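Local structure of (2Z,6E)-hedycaryol synthase (4MC3) at residues 145-149 with 177-183; 172-176 with 209-213; 215-220 with 260-265; 222-226 with 237-241. The protein catalyses the magnesium-dependent 1,11-cyclisation of (2E,6E)-farnesyl diphosphate with water to (2Z,6E)-hedycaryol, releasing diphosphate. One frame throughout, in Å; residues are numbered along the deposited sequence.

All four contacts join helices of one class I terpene cyclase alpha-domain. Contact 1 lies nearest the centre of the chain, about 6 Å from it, and is an aromatic cluster with no direct hydrogen bond between its segments. Contact 2 shares helix 168-178 with it, but there a salt bridge closes a helix crossing at its outer side. Helix 204-225 then runs through contacts 2, 3 and 4, all largely buried: contact 3 is mostly apolar and nearly antiparallel, whereas contact 4, its centre about 17 Å from that of the chain, is mixed, with two direct hydrogen bonds beside valine packing and with Ser225 and Val226 exposed. Arg175 NH2 and Asp222 OD1 form a salt bridge linking contacts 2 and 4.

Contact 1 (145-149 with 177-183); sequences HFEAF and YSVGMPW. With 28U ((3R,6E)-3,7,11-trimethyldodeca-1,6,10-trien-3-ol), chain B.
The indole of Trp183 carries Phe146 CD1 on one face and Gly180 O on the other, while its edge is turned to the face of Phe149. Phe146, Phe149 and Trp183 form an aromatic cluster in the alpha-helical fold of class I terpene cyclases, joining helix 136-160 to residues 177-183, where helix 168-178 breaks at Gly180 (positive phi) before helix 181-188. Both ring pairs are T-shaped: the Phe146 plane stands at 75° to the five-membered ring of Trp183, and the Phe149 plane at 67° to that same ring. Trp183 NE1 comes over the Phe149 face, 3.5 Å from Phe149 CG. Trp183 CG sits between its own backbone N and carbonyl carbon (chi1 65°), a setting that turns one indole face to Phe146 and the NE1 edge to Phe149.

At its edge Phe149 meets two carbonyl oxygens of the broken helix, Tyr177 O and Ser178 O, and its CE1 is 4.0 Å from C13 of the bound nerolidol. Phe149 is important for stabilising the cation at C-11; carbonyls in its ring plane could make the pi face more electron-rich.

Farther out, Ala148 CB lies over the Tyr177 ring, and Pro182 CB over that of His145, whose ND1 is hydrogen-bonded to Asp186. One water links His145 NE2 to Tyr177 OH; another donates to Tyr177 O and, at 2.9 Å, to His145 O.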
loop_
_atom_site.group_PDB
_atom_site.type_symbol
_atom_site.label_atom_id
_atom_site.label_comp_id
_atom_site.label_asym_id
_atom_site.label_seq_id
_atom_site.Cartn_x
_atom_site.Cartn_y
_atom_site.Cartn_z
ATOM N N HIS A 145 1.674 9.778 -3.520
ATOM C CA HIS A 145 1.699 8.312 -3.397
ATOM C C HIS A 145 0.518 7.637 -4.117
ATOM O O HIS A 145 0.687 6.546 -4.697
ATOM C CB HIS A 145 1.722 7.969 -1.935
ATOM C CG HIS A 145 3.007 8.278 -1.238
ATOM N ND1 HIS A 145 3.052 8.521 0.120
ATOM C CD2 HIS A 145 4.296 8.272 -1.665
ATOM C CE1 HIS A 145 4.298 8.728 0.486
ATOM N NE2 HIS A 145 5.071 8.590 -0.581
ATOM N N PHE A 146 -0.689 8.208 -4.008
ATOM C CA PHE A 146 -1.870 7.669 -4.654
ATOM C C PHE A 146 -1.774 7.766 -6.172
ATOM O O PHE A 146 -2.136 6.832 -6.911
ATOM C CB PHE A 146 -3.123 8.258 -4.053
ATOM C CG PHE A 146 -4.367 7.468 -4.419
ATOM C CD1 PHE A 146 -4.630 6.303 -3.719
ATOM C CD2 PHE A 146 -5.251 7.836 -5.459
ATOM C CE1 PHE A 146 -5.731 5.535 -4.050
ATOM C CE2 PHE A 146 -6.329 7.029 -5.773
ATOM C CZ PHE A 146 -6.576 5.915 -5.049
ATOM N N GLU A 147 -1.312 8.920 -6.652
ATOM C CA GLU A 147 -1.099 9.106 -8.082
ATOM C C GLU A 147 -0.043 8.160 -8.604
ATOM O O GLU A 147 -0.225 7.622 -9.696
ATOM C CB GLU A 147 -0.735 10.559 -8.465
ATOM C CG GLU A 147 -1.918 11.499 -8.322
ATOM C CD GLU A 147 -1.674 12.904 -8.796
ATOM O OE1 GLU A 147 -0.577 13.410 -8.674
ATOM O OE2 GLU A 147 -2.627 13.482 -9.286
ATOM N N ALA A 148 1.030 7.945 -7.850
ATOM C CA ALA A 148 2.091 6.987 -8.246
ATOM C C ALA A 148 1.441 5.573 -8.394
ATOM O O ALA A 148 1.707 4.856 -9.329
ATOM C CB ALA A 148 3.244 6.952 -7.282
ATOM N N PHE A 149 0.630 5.175 -7.421
ATOM C CA PHE A 149 -0.126 3.894 -7.446
ATOM C C PHE A 149 -0.959 3.832 -8.725
ATOM O O PHE A 149 -0.889 2.860 -9.456
ATOM C CB PHE A 149 -0.978 3.795 -6.169
ATOM C CG PHE A 149 -2.025 2.767 -6.215
ATOM C CD1 PHE A 149 -1.746 1.418 -5.959
ATOM C CD2 PHE A 149 -3.342 3.150 -6.427
ATOM C CE1 PHE A 149 -2.763 0.477 -6.022
ATOM C CE2 PHE A 149 -4.321 2.244 -6.488
ATOM C CZ PHE A 149 -4.065 0.914 -6.315
ATOM N N TYR A 177 5.201 1.263 -5.208
ATOM C CA TYR A 177 3.929 2.071 -5.298
ATOM C C TYR A 177 2.705 1.232 -5.684
ATOM O O TYR A 177 1.602 1.491 -5.177
ATOM C CB TYR A 177 4.132 3.238 -6.231
ATOM C CG TYR A 177 5.190 4.163 -5.712
ATOM C CD1 TYR A 177 5.001 4.934 -4.567
ATOM C CD2 TYR A 177 6.429 4.254 -6.349
ATOM C CE1 TYR A 177 6.010 5.758 -4.086
ATOM C CE2 TYR A 177 7.426 5.065 -5.861
ATOM C CZ TYR A 177 7.215 5.800 -4.722
ATOM O OH TYR A 177 8.195 6.642 -4.230
ATOM N N SER A 178 2.805 0.258 -6.596
ATOM C CA SER A 178 1.649 -0.548 -7.021
ATOM C C SER A 178 1.075 -1.411 -5.905
ATOM O O SER A 178 -0.117 -1.718 -5.925
ATOM C CB SER A 178 1.931 -1.378 -8.269
ATOM O OG SER A 178 2.769 -2.507 -7.960
ATOM N N VAL A 179 1.889 -1.806 -4.916
ATOM C CA VAL A 179 1.388 -2.548 -3.761
ATOM C C VAL A 179 0.513 -1.659 -2.875
ATOM O O VAL A 179 -0.159 -2.164 -1.997
ATOM C CB VAL A 179 2.592 -3.198 -3.004
ATOM C CG1 VAL A 179 3.428 -2.182 -2.254
ATOM C CG2 VAL A 179 2.129 -4.313 -2.097
ATOM N N GLY A 180 0.610 -0.353 -3.044
ATOM C CA GLY A 180 -0.270 0.586 -2.329
ATOM C C GLY A 180 0.141 1.008 -0.954
ATOM O O GLY A 180 -0.389 1.988 -0.395
ATOM N N MET A 181 1.114 0.291 -0.404
ATOM C CA MET A 181 1.620 0.560 0.937
ATOM C C MET A 181 1.819 2.045 1.231
ATOM O O MET A 181 1.297 2.558 2.219
ATOM C CB MET A 181 2.931 -0.197 1.171
ATOM C CG MET A 181 2.750 -1.576 1.784
ATOM S SD MET A 181 1.372 -1.646 2.945
ATOM C CE MET A 181 0.266 -2.767 2.090
ATOM N N PRO A 182 2.580 2.736 0.384
ATOM C CA PRO A 182 2.928 4.145 0.673
ATOM C C PRO A 182 1.692 5.016 1.020
ATOM O O PRO A 182 1.715 5.726 2.041
ATOM C CB PRO A 182 3.653 4.586 -0.573
ATOM C CG PRO A 182 4.370 3.335 -0.982
ATOM C CD PRO A 182 3.297 2.283 -0.829
ATOM N N TRP A 183 0.644 4.981 0.216
ATOM C CA TRP A 183 -0.547 5.766 0.549
ATOM C C TRP A 183 -1.354 5.192 1.682
ATOM O O TRP A 183 -1.959 5.913 2.495
ATOM C CB TRP A 183 -1.426 6.072 -0.671
ATOM C CG TRP A 183 -2.060 4.948 -1.353
ATOM C CD1 TRP A 183 -1.615 4.349 -2.470
ATOM C CD2 TRP A 183 -3.274 4.305 -0.999
ATOM N NE1 TRP A 183 -2.474 3.344 -2.839
ATOM C CE2 TRP A 183 -3.498 3.284 -1.927
ATOM C CE3 TRP A 183 -4.202 4.474 0.068
ATOM C CZ2 TRP A 183 -4.629 2.458 -1.870
ATOM C CZ3 TRP A 183 -5.326 3.626 0.095
ATOM C CH2 TRP A 183 -5.508 2.641 -0.841
HETATM C C4 28U B . -0.655 -6.271 0.448
HETATM C C5 28U B . -3.152 -5.859 0.364
HETATM C C6 28U B . -3.550 -4.535 0.988
HETATM C C7 28U B . -4.681 -3.689 0.480
HETATM C C8 28U B . -5.273 -3.687 -0.745
HETATM C C10 28U B . -5.027 -4.692 -1.843
HETATM C C13 28U B . -4.117 -2.849 -4.317
HETATM C C15 28U B . -3.238 -3.941 -4.895
HETATM O O16 28U B . -1.891 -6.998 -1.435
HETATM C C3 28U B . -1.828 -5.899 -0.493
HETATM C C2 28U B . -1.465 -4.593 -1.220
HETATM C C1 28U B . -2.308 -4.076 -2.152
HETATM C C9 28U B . -5.753 -2.381 -1.354
HETATM C C11 28U B . -4.594 -1.589 -2.046
HETATM C C12 28U B . -3.752 -2.200 -3.178
HETATM C C14 28U B . -5.533 -2.939 -4.859
HETATM O O HOH W 1 1.691 4.045 -3.524
HETATM O O HOH W 2 7.786 8.072 -1.682
#

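Contact 2 (172-176 with 209-213); sequences LDRRM and LRRAG
Asp173 OD1 receives two donors, Arg211 NH1 and a water, and the first makes the salt bridge. The Arg211 NH1 to Asp173 OD1 bond measures 2.9 Å with an N-H...O angle of 156°. The oxygen lies near the guanidinium plane, yet the carboxylate is turned 72° against that plane, which makes this a single-bond grip instead of a paired, coplanar one. The water spans the other amino group: it donates to Asp173 OD1 and accepts from Arg211 NH2, the latter at 2.9 Å, in the plane of the guanidinium. Two of the arginine's nitrogens are therefore tied, directly or through water, to one carboxylate oxygen, which should limit rotation of the group.

Arg211 gets there by an extended chain, its CG anti to the backbone N, and the aliphatic part of that chain passes Met176 at about a right angle. Met176 SD is 3.8 Å from Arg211 CG, while its terminal CE rests 3.8 Å from Arg211 CA; the bend at chi3 brings that methyl against the backbone.

The two short segments cross almost perpendicularly, at 97° with axes 10.2 Å apart, in the all-helical class I terpene cyclase fold. The same turn of helix 168-178 carries Arg175, probably a substrate-binding residue. Met176 and Leu172 also pack on Leu215, and Ala212 meets helix 250-282; helix 204-225 packs on helix 168-178 with one side and on helix 250-282 with an adjacent one.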
loop_
_atom_site.group_PDB
_atom_site.type_symbol
_atom_site.label_atom_id
_atom_site.label_comp_id
_atom_site.label_asym_id
_atom_site.label_seq_id
_atom_site.Cartn_x
_atom_site.Cartn_y
_atom_site.Cartn_z
ATOM N N LEU A 172 11.012 -3.099 -9.307
ATOM C CA LEU A 172 10.866 -2.830 -7.870
ATOM C C LEU A 172 10.549 -1.349 -7.591
ATOM O O LEU A 172 9.825 -1.007 -6.660
ATOM C CB LEU A 172 12.106 -3.262 -7.059
ATOM C CG LEU A 172 12.496 -4.732 -7.121
ATOM C CD1 LEU A 172 13.768 -5.004 -6.293
ATOM C CD2 LEU A 172 11.360 -5.577 -6.615
ATOM N N ASP A 173 11.086 -0.471 -8.410
ATOM C CA ASP A 173 10.870 0.960 -8.244
ATOM C C ASP A 173 9.383 1.263 -8.392
ATOM O O ASP A 173 8.875 2.138 -7.661
ATOM C CB ASP A 173 11.628 1.747 -9.292
ATOM C CG ASP A 173 13.115 1.886 -8.996
ATOM O OD1 ASP A 173 13.557 1.618 -7.859
ATOM O OD2 ASP A 173 13.835 2.411 -9.887
ATOM N N ARG A 174 8.697 0.608 -9.304
ATOM C CA ARG A 174 7.238 0.780 -9.490
ATOM C C ARG A 174 6.392 -0.078 -8.542
ATOM O O ARG A 174 5.310 0.375 -8.044
ATOM C CB ARG A 174 6.805 0.643 -10.923
ATOM C CG ARG A 174 6.770 -0.721 -11.455
ATOM C CD ARG A 174 6.162 -0.663 -12.876
ATOM N NE ARG A 174 6.329 -1.965 -13.455
ATOM C CZ ARG A 174 7.446 -2.365 -14.088
ATOM N NH1 ARG A 174 7.520 -3.592 -14.553
ATOM N NH2 ARG A 174 8.479 -1.540 -14.255
ATOM N N ARG A 175 6.898 -1.262 -8.193
ATOM C CA ARG A 175 6.188 -2.183 -7.338
ATOM C C ARG A 175 5.991 -1.614 -5.925
ATOM O O ARG A 175 4.986 -1.910 -5.261
ATOM C CB ARG A 175 6.907 -3.539 -7.268
ATOM C CG ARG A 175 6.144 -4.603 -6.572
ATOM C CD ARG A 175 4.849 -4.939 -7.234
ATOM N NE ARG A 175 4.262 -6.127 -6.647
ATOM C CZ ARG A 175 3.057 -6.186 -6.097
ATOM N NH1 ARG A 175 2.234 -5.122 -6.077
ATOM N NH2 ARG A 175 2.689 -7.309 -5.556
ATOM N N MET A 176 6.950 -0.836 -5.428
ATOM C CA MET A 176 6.791 -0.225 -4.097
ATOM C C MET A 176 5.564 0.685 -4.075
ATOM O O MET A 176 4.988 0.860 -3.017
ATOM C CB MET A 176 8.006 0.491 -3.564
ATOM C CG MET A 176 8.412 1.709 -4.252
ATOM S SD MET A 176 9.509 2.774 -3.196
ATOM C CE MET A 176 8.540 3.512 -1.895
ATOM N N LEU A 209 12.802 2.873 5.216
ATOM C CA LEU A 209 11.823 1.976 5.862
ATOM C C LEU A 209 10.594 1.751 4.981
ATOM O O LEU A 209 10.123 0.596 4.856
ATOM C CB LEU A 209 11.382 2.612 7.211
ATOM C CG LEU A 209 10.306 1.859 8.011
ATOM C CD1 LEU A 209 10.739 0.466 8.386
ATOM C CD2 LEU A 209 9.945 2.671 9.250
ATOM N N ARG A 210 10.063 2.838 4.449
ATOM C CA ARG A 210 8.848 2.792 3.622
ATOM C C ARG A 210 9.119 1.897 2.384
ATOM O O ARG A 210 8.321 1.030 2.057
ATOM C CB ARG A 210 8.455 4.210 3.184
ATOM C CG ARG A 210 7.257 4.357 2.256
ATOM C CD ARG A 210 6.943 5.788 1.834
ATOM N NE ARG A 210 6.636 6.569 3.019
ATOM C CZ ARG A 210 7.393 7.551 3.562
ATOM N NH1 ARG A 210 8.478 8.001 2.997
ATOM N NH2 ARG A 210 6.989 8.102 4.705
ATOM N N ARG A 211 10.226 2.109 1.698
ATOM C CA ARG A 211 10.549 1.317 0.519
ATOM C C ARG A 211 10.754 -0.136 0.849
ATOM O O ARG A 211 10.170 -1.034 0.193
ATOM C CB ARG A 211 11.778 1.887 -0.217
ATOM C CG ARG A 211 12.235 0.948 -1.347
ATOM C CD ARG A 211 13.415 1.538 -2.105
ATOM N NE ARG A 211 13.968 0.516 -2.982
ATOM C CZ ARG A 211 13.846 0.440 -4.304
ATOM N NH1 ARG A 211 13.194 1.341 -5.003
ATOM N NH2 ARG A 211 14.447 -0.571 -4.920
ATOM N N ALA A 212 11.553 -0.436 1.870
ATOM C CA ALA A 212 11.823 -1.813 2.207
ATOM C C ALA A 212 10.617 -2.539 2.708
ATOM O O ALA A 212 10.397 -3.730 2.380
ATOM C CB ALA A 212 12.959 -1.901 3.213
ATOM N N GLY A 213 9.797 -1.876 3.533
ATOM C CA GLY A 213 8.600 -2.502 4.013
ATOM C C GLY A 213 7.644 -2.795 2.871
ATOM O O GLY A 213 7.033 -3.887 2.789
HETATM O O HOH W 3 15.211 -1.145 -7.617
#

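Contact 3 (215-220 with 260-265); sequences LHIALV and LVEAQL
Val261 CG1 stands over one face of the His216 imidazole, 3.4 Å from His216 NE2 and almost as near to CD2. The valine's other methyl, CG2, reaches Leu219 CB at 3.6 Å, so one branch covers the ring and the other packs on Leu219. CG1 also touches Val220 CG2, the two side chains meeting at about a right angle. Around this centre Leu219 CD1 meets Leu260 CD1 at 3.9 Å, and the bent chain of Gln264 lies against Leu215 and His216, with Gln264 CB 3.9 Å from His216 CB.

The histidine ring is swung across to the other helix because CG is anti to the backbone N (chi1 -176°). An edge of the ring then faces a water, 2.9 Å from NE2, which donates to Glu262 OE2. The carboxylate, 5.1 Å from His216 NE2 to Glu262 OE2, could somewhat favour a protonated imidazole, although its charge is not seen.

The axes of the two segments run 8.8 Å apart at 158°, nearly antiparallel, as neighbouring helices commonly do in the all-helical terpene synthase fold. Replacing His216 by alanine removes the imidazole, which would probably leave a gap beside Val261 CG1 and the water without its link to this helix.

Beyond the interface, Leu303 of helix 286-309 and Val11 pack on His216, and Phe13 on Leu265. Leu172 of helix 168-178 touches Leu215, Leu219 and Leu260. Ile217 turns away from helix 250-282 and contacts the bound nerolidol.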
loop_
_atom_site.group_PDB
_atom_site.type_symbol
_atom_site.label_atom_id
_atom_site.label_comp_id
_atom_site.label_asym_id
_atom_site.label_seq_id
_atom_site.Cartn_x
_atom_site.Cartn_y
_atom_site.Cartn_z
ATOM N N LEU A 215 8.373 -3.234 -0.254
ATOM C CA LEU A 215 8.936 -4.271 -1.098
ATOM C C LEU A 215 8.890 -5.638 -0.433
ATOM O O LEU A 215 8.647 -6.635 -1.120
ATOM C CB LEU A 215 10.341 -3.935 -1.567
ATOM C CG LEU A 215 10.393 -2.808 -2.624
ATOM C CD1 LEU A 215 11.853 -2.547 -2.993
ATOM C CD2 LEU A 215 9.506 -3.033 -3.882
ATOM N N HIS A 216 9.054 -5.710 0.874
ATOM C CA HIS A 216 8.902 -7.007 1.556
ATOM C C HIS A 216 7.510 -7.584 1.307
ATOM O O HIS A 216 7.330 -8.722 0.854
ATOM C CB HIS A 216 9.127 -6.857 3.039
ATOM C CG HIS A 216 9.077 -8.139 3.801
ATOM N ND1 HIS A 216 7.903 -8.780 4.113
ATOM C CD2 HIS A 216 10.080 -8.912 4.304
ATOM C CE1 HIS A 216 8.181 -9.887 4.805
ATOM N NE2 HIS A 216 9.488 -9.983 4.938
ATOM N N ILE A 217 6.479 -6.746 1.536
ATOM C CA ILE A 217 5.105 -7.091 1.369
ATOM C C ILE A 217 4.837 -7.467 -0.059
ATOM O O ILE A 217 4.132 -8.449 -0.348
ATOM C CB ILE A 217 4.228 -5.909 1.873
ATOM C CG1 ILE A 217 4.384 -5.765 3.395
ATOM C CG2 ILE A 217 2.802 -6.061 1.475
ATOM C CD1 ILE A 217 3.879 -4.453 3.965
ATOM N N ALA A 218 5.289 -6.641 -1.000
ATOM C CA ALA A 218 5.030 -6.901 -2.416
ATOM C C ALA A 218 5.686 -8.142 -2.939
ATOM O O ALA A 218 5.061 -8.876 -3.745
ATOM C CB ALA A 218 5.459 -5.739 -3.266
ATOM N N LEU A 219 6.913 -8.410 -2.503
ATOM C CA LEU A 219 7.644 -9.565 -2.993
ATOM C C LEU A 219 7.033 -10.860 -2.426
ATOM O O LEU A 219 6.961 -11.882 -3.128
ATOM C CB LEU A 219 9.118 -9.462 -2.644
ATOM C CG LEU A 219 9.878 -8.421 -3.447
ATOM C CD1 LEU A 219 11.204 -8.104 -2.830
ATOM C CD2 LEU A 219 10.049 -8.849 -4.896
ATOM N N VAL A 220 6.597 -10.809 -1.166
ATOM C CA VAL A 220 5.879 -11.964 -0.598
ATOM C C VAL A 220 4.601 -12.178 -1.416
ATOM O O VAL A 220 4.293 -13.322 -1.802
ATOM C CB VAL A 220 5.607 -11.763 0.910
ATOM C CG1 VAL A 220 4.557 -12.753 1.429
ATOM C CG2 VAL A 220 6.919 -11.838 1.643
ATOM N N LEU A 260 15.892 -11.902 -1.625
ATOM C CA LEU A 260 15.518 -10.474 -1.715
ATOM C C LEU A 260 14.606 -10.047 -0.590
ATOM O O LEU A 260 14.752 -8.939 -0.061
ATOM C CB LEU A 260 14.842 -10.131 -3.046
ATOM C CG LEU A 260 15.458 -9.174 -4.046
ATOM C CD1 LEU A 260 14.366 -8.749 -5.012
ATOM C CD2 LEU A 260 16.069 -7.957 -3.397
ATOM N N VAL A 261 13.606 -10.870 -0.299
ATOM C CA VAL A 261 12.708 -10.614 0.824
ATOM C C VAL A 261 13.472 -10.499 2.147
ATOM O O VAL A 261 13.220 -9.587 2.955
ATOM C CB VAL A 261 11.603 -11.701 0.926
ATOM C CG1 VAL A 261 10.797 -11.612 2.204
ATOM C CG2 VAL A 261 10.646 -11.647 -0.253
ATOM N N GLU A 262 14.383 -11.457 2.408
ATOM C CA GLU A 262 15.148 -11.375 3.619
ATOM C C GLU A 262 15.945 -10.086 3.655
ATOM O O GLU A 262 16.042 -9.427 4.696
ATOM C CB GLU A 262 16.037 -12.630 3.796
ATOM C CG GLU A 262 15.235 -13.888 4.128
ATOM C CD GLU A 262 14.212 -13.680 5.270
ATOM O OE1 GLU A 262 14.674 -13.439 6.425
ATOM O OE2 GLU A 262 12.962 -13.771 5.002
ATOM N N ALA A 263 16.523 -9.684 2.528
ATOM C CA ALA A 263 17.194 -8.412 2.435
ATOM C C ALA A 263 16.296 -7.224 2.824
ATOM O O ALA A 263 16.739 -6.276 3.520
ATOM C CB ALA A 263 17.777 -8.220 1.039
ATOM N N GLN A 264 15.048 -7.253 2.354
ATOM C CA GLN A 264 14.136 -6.182 2.732
ATOM C C GLN A 264 13.873 -6.146 4.234
ATOM O O GLN A 264 13.811 -5.045 4.812
ATOM C CB GLN A 264 12.797 -6.200 1.956
ATOM C CG GLN A 264 12.891 -6.212 0.441
ATOM C CD GLN A 264 13.844 -5.162 -0.044
ATOM O OE1 GLN A 264 13.726 -3.973 0.267
ATOM N NE2 GLN A 264 14.844 -5.600 -0.789
ATOM N N LEU A 265 13.671 -7.324 4.820
ATOM C CA LEU A 265 13.499 -7.436 6.261
ATOM C C LEU A 265 14.648 -6.811 7.029
ATOM O O LEU A 265 14.420 -6.029 7.968
ATOM C CB LEU A 265 13.279 -8.870 6.723
ATOM C CG LEU A 265 13.236 -9.022 8.240
ATOM C CD1 LEU A 265 12.100 -8.238 8.889
ATOM C CD2 LEU A 265 13.159 -10.524 8.527
HETATM O O HOH W 4 10.759 -12.365 5.969
#

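Contact 4 (222-226 with 237-241); sequences DVFSV and NAVTI
Asn237 reaches from CB to two different helices, and each atom of its amide has a partner. CG lies anti to the backbone N (chi1 -177°), carrying the amide toward the end of helix 204-225, where CG is 3.7 Å from Asp222 CB. At the tip the branches part. ND2 donates to Asp222 O, 2.9 Å away with an N-H...O angle of 163°; the acceptor lies close to the amide plane, although the donor is tilted from the plane of the carbonyl. OD1 turns back to its own helix and accepts from Val239 N at 2.9 Å, in the carbonyl plane, which makes Asn237 the N-cap of helix 238-246. A leucine in its place would probably leave Val239 N without its cap and Asp222 O without this donor, freeing the two helix ends to shift.

Asp222 runs past Asn237 in the opposite direction, and its OD2 accepts from Ala238 N at 2.9 Å, the donor standing above the carboxylate plane. The same oxygen is hydrogen-bonded to Tyr171 OH, while OD1 forms a salt bridge with Arg175, a likely substrate-binding residue. This second-shell carboxylate could thus help to hold that arginine in position.

Val226 completes the join, its CG2 resting 3.9 Å from Val239 CB and near Thr240 OG1; Val223 CG2 touches Val239 CG2, and helix 250-282 backs both Val223 and Val239. Residues 222-226 belong to the NSE motif of class I terpene cyclases, in which Asn221 and Ser225 probably bind a magnesium ion.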
loop_
_atom_site.group_PDB
_atom_site.type_symbol
_atom_site.label_atom_id
_atom_site.label_comp_id
_atom_site.label_asym_id
_atom_site.label_seq_id
_atom_site.Cartn_x
_atom_site.Cartn_y
_atom_site.Cartn_z
ATOM N N ASP A 222 4.131 -11.439 -4.515
ATOM C CA ASP A 222 4.520 -11.958 -5.819
ATOM C C ASP A 222 4.680 -13.485 -5.742
ATOM O O ASP A 222 4.261 -14.207 -6.647
ATOM C CB ASP A 222 5.826 -11.326 -6.325
ATOM C CG ASP A 222 5.678 -9.930 -6.855
ATOM O OD1 ASP A 222 4.597 -9.319 -6.798
ATOM O OD2 ASP A 222 6.714 -9.405 -7.361
ATOM N N VAL A 223 5.313 -13.963 -4.686
ATOM C CA VAL A 223 5.537 -15.402 -4.530
ATOM C C VAL A 223 4.213 -16.163 -4.404
ATOM O O VAL A 223 4.031 -17.220 -5.040
ATOM C CB VAL A 223 6.476 -15.709 -3.352
ATOM C CG1 VAL A 223 6.545 -17.204 -3.053
ATOM C CG2 VAL A 223 7.880 -15.153 -3.613
ATOM N N PHE A 224 3.315 -15.639 -3.581
ATOM C CA PHE A 224 1.950 -16.211 -3.449
ATOM C C PHE A 224 1.048 -16.059 -4.682
ATOM O O PHE A 224 0.063 -16.771 -4.797
ATOM C CB PHE A 224 1.235 -15.701 -2.190
ATOM C CG PHE A 224 1.753 -16.315 -0.907
ATOM C CD1 PHE A 224 2.625 -15.639 -0.070
ATOM C CD2 PHE A 224 1.346 -17.597 -0.532
ATOM C CE1 PHE A 224 3.097 -16.216 1.113
ATOM C CE2 PHE A 224 1.817 -18.183 0.641
ATOM C CZ PHE A 224 2.698 -17.491 1.460
ATOM N N SER A 225 1.392 -15.142 -5.584
ATOM C CA SER A 225 0.624 -14.804 -6.763
ATOM C C SER A 225 1.071 -15.549 -8.012
ATOM O O SER A 225 0.329 -15.589 -8.995
ATOM C CB SER A 225 0.774 -13.298 -7.057
ATOM O OG SER A 225 -0.013 -12.542 -6.188
ATOM N N VAL A 226 2.268 -16.125 -7.998
ATOM C CA VAL A 226 2.896 -16.558 -9.265
ATOM C C VAL A 226 2.294 -17.863 -9.734
ATOM O O VAL A 226 1.662 -17.891 -10.781
ATOM C CB VAL A 226 4.434 -16.644 -9.143
ATOM C CG1 VAL A 226 4.864 -17.862 -8.357
ATOM C CG2 VAL A 226 5.098 -16.603 -10.507
ATOM N N ASN A 237 5.988 -9.568 -12.071
ATOM C CA ASN A 237 6.142 -10.414 -10.885
ATOM C C ASN A 237 7.618 -10.700 -10.816
ATOM O O ASN A 237 8.224 -11.129 -11.793
ATOM C CB ASN A 237 5.314 -11.674 -11.037
ATOM C CG ASN A 237 5.348 -12.578 -9.825
ATOM O OD1 ASN A 237 6.388 -13.078 -9.431
ATOM N ND2 ASN A 237 4.161 -12.822 -9.242
ATOM N N ALA A 238 8.197 -10.500 -9.652
ATOM C CA ALA A 238 9.640 -10.642 -9.503
ATOM C C ALA A 238 10.085 -12.075 -9.809
ATOM O O ALA A 238 11.179 -12.293 -10.308
ATOM C CB ALA A 238 10.070 -10.250 -8.098
ATOM N N VAL A 239 9.272 -13.057 -9.447
ATOM C CA VAL A 239 9.621 -14.447 -9.704
ATOM C C VAL A 239 9.797 -14.674 -11.198
ATOM O O VAL A 239 10.818 -15.191 -11.675
ATOM C CB VAL A 239 8.590 -15.408 -9.138
ATOM C CG1 VAL A 239 8.985 -16.841 -9.510
ATOM C CG2 VAL A 239 8.479 -15.276 -7.640
ATOM N N THR A 240 8.791 -14.267 -11.928
ATOM C CA THR A 240 8.782 -14.394 -13.389
ATOM C C THR A 240 9.927 -13.634 -14.034
ATOM O O THR A 240 10.529 -14.111 -14.971
ATOM C CB THR A 240 7.419 -13.905 -13.935
ATOM O OG1 THR A 240 6.410 -14.658 -13.263
ATOM C CG2 THR A 240 7.308 -14.090 -15.425
ATOM N N ILE A 241 10.174 -12.413 -13.568
ATOM C CA ILE A 241 11.206 -11.566 -14.125
ATOM C C ILE A 241 12.577 -12.240 -14.006
ATOM O O ILE A 241 13.371 -12.224 -14.962
ATOM C CB ILE A 241 11.182 -10.179 -13.482
ATOM C CG1 ILE A 241 9.944 -9.400 -13.987
ATOM C CG2 ILE A 241 12.451 -9.417 -13.774
ATOM C CD1 ILE A 241 9.586 -8.168 -13.162
#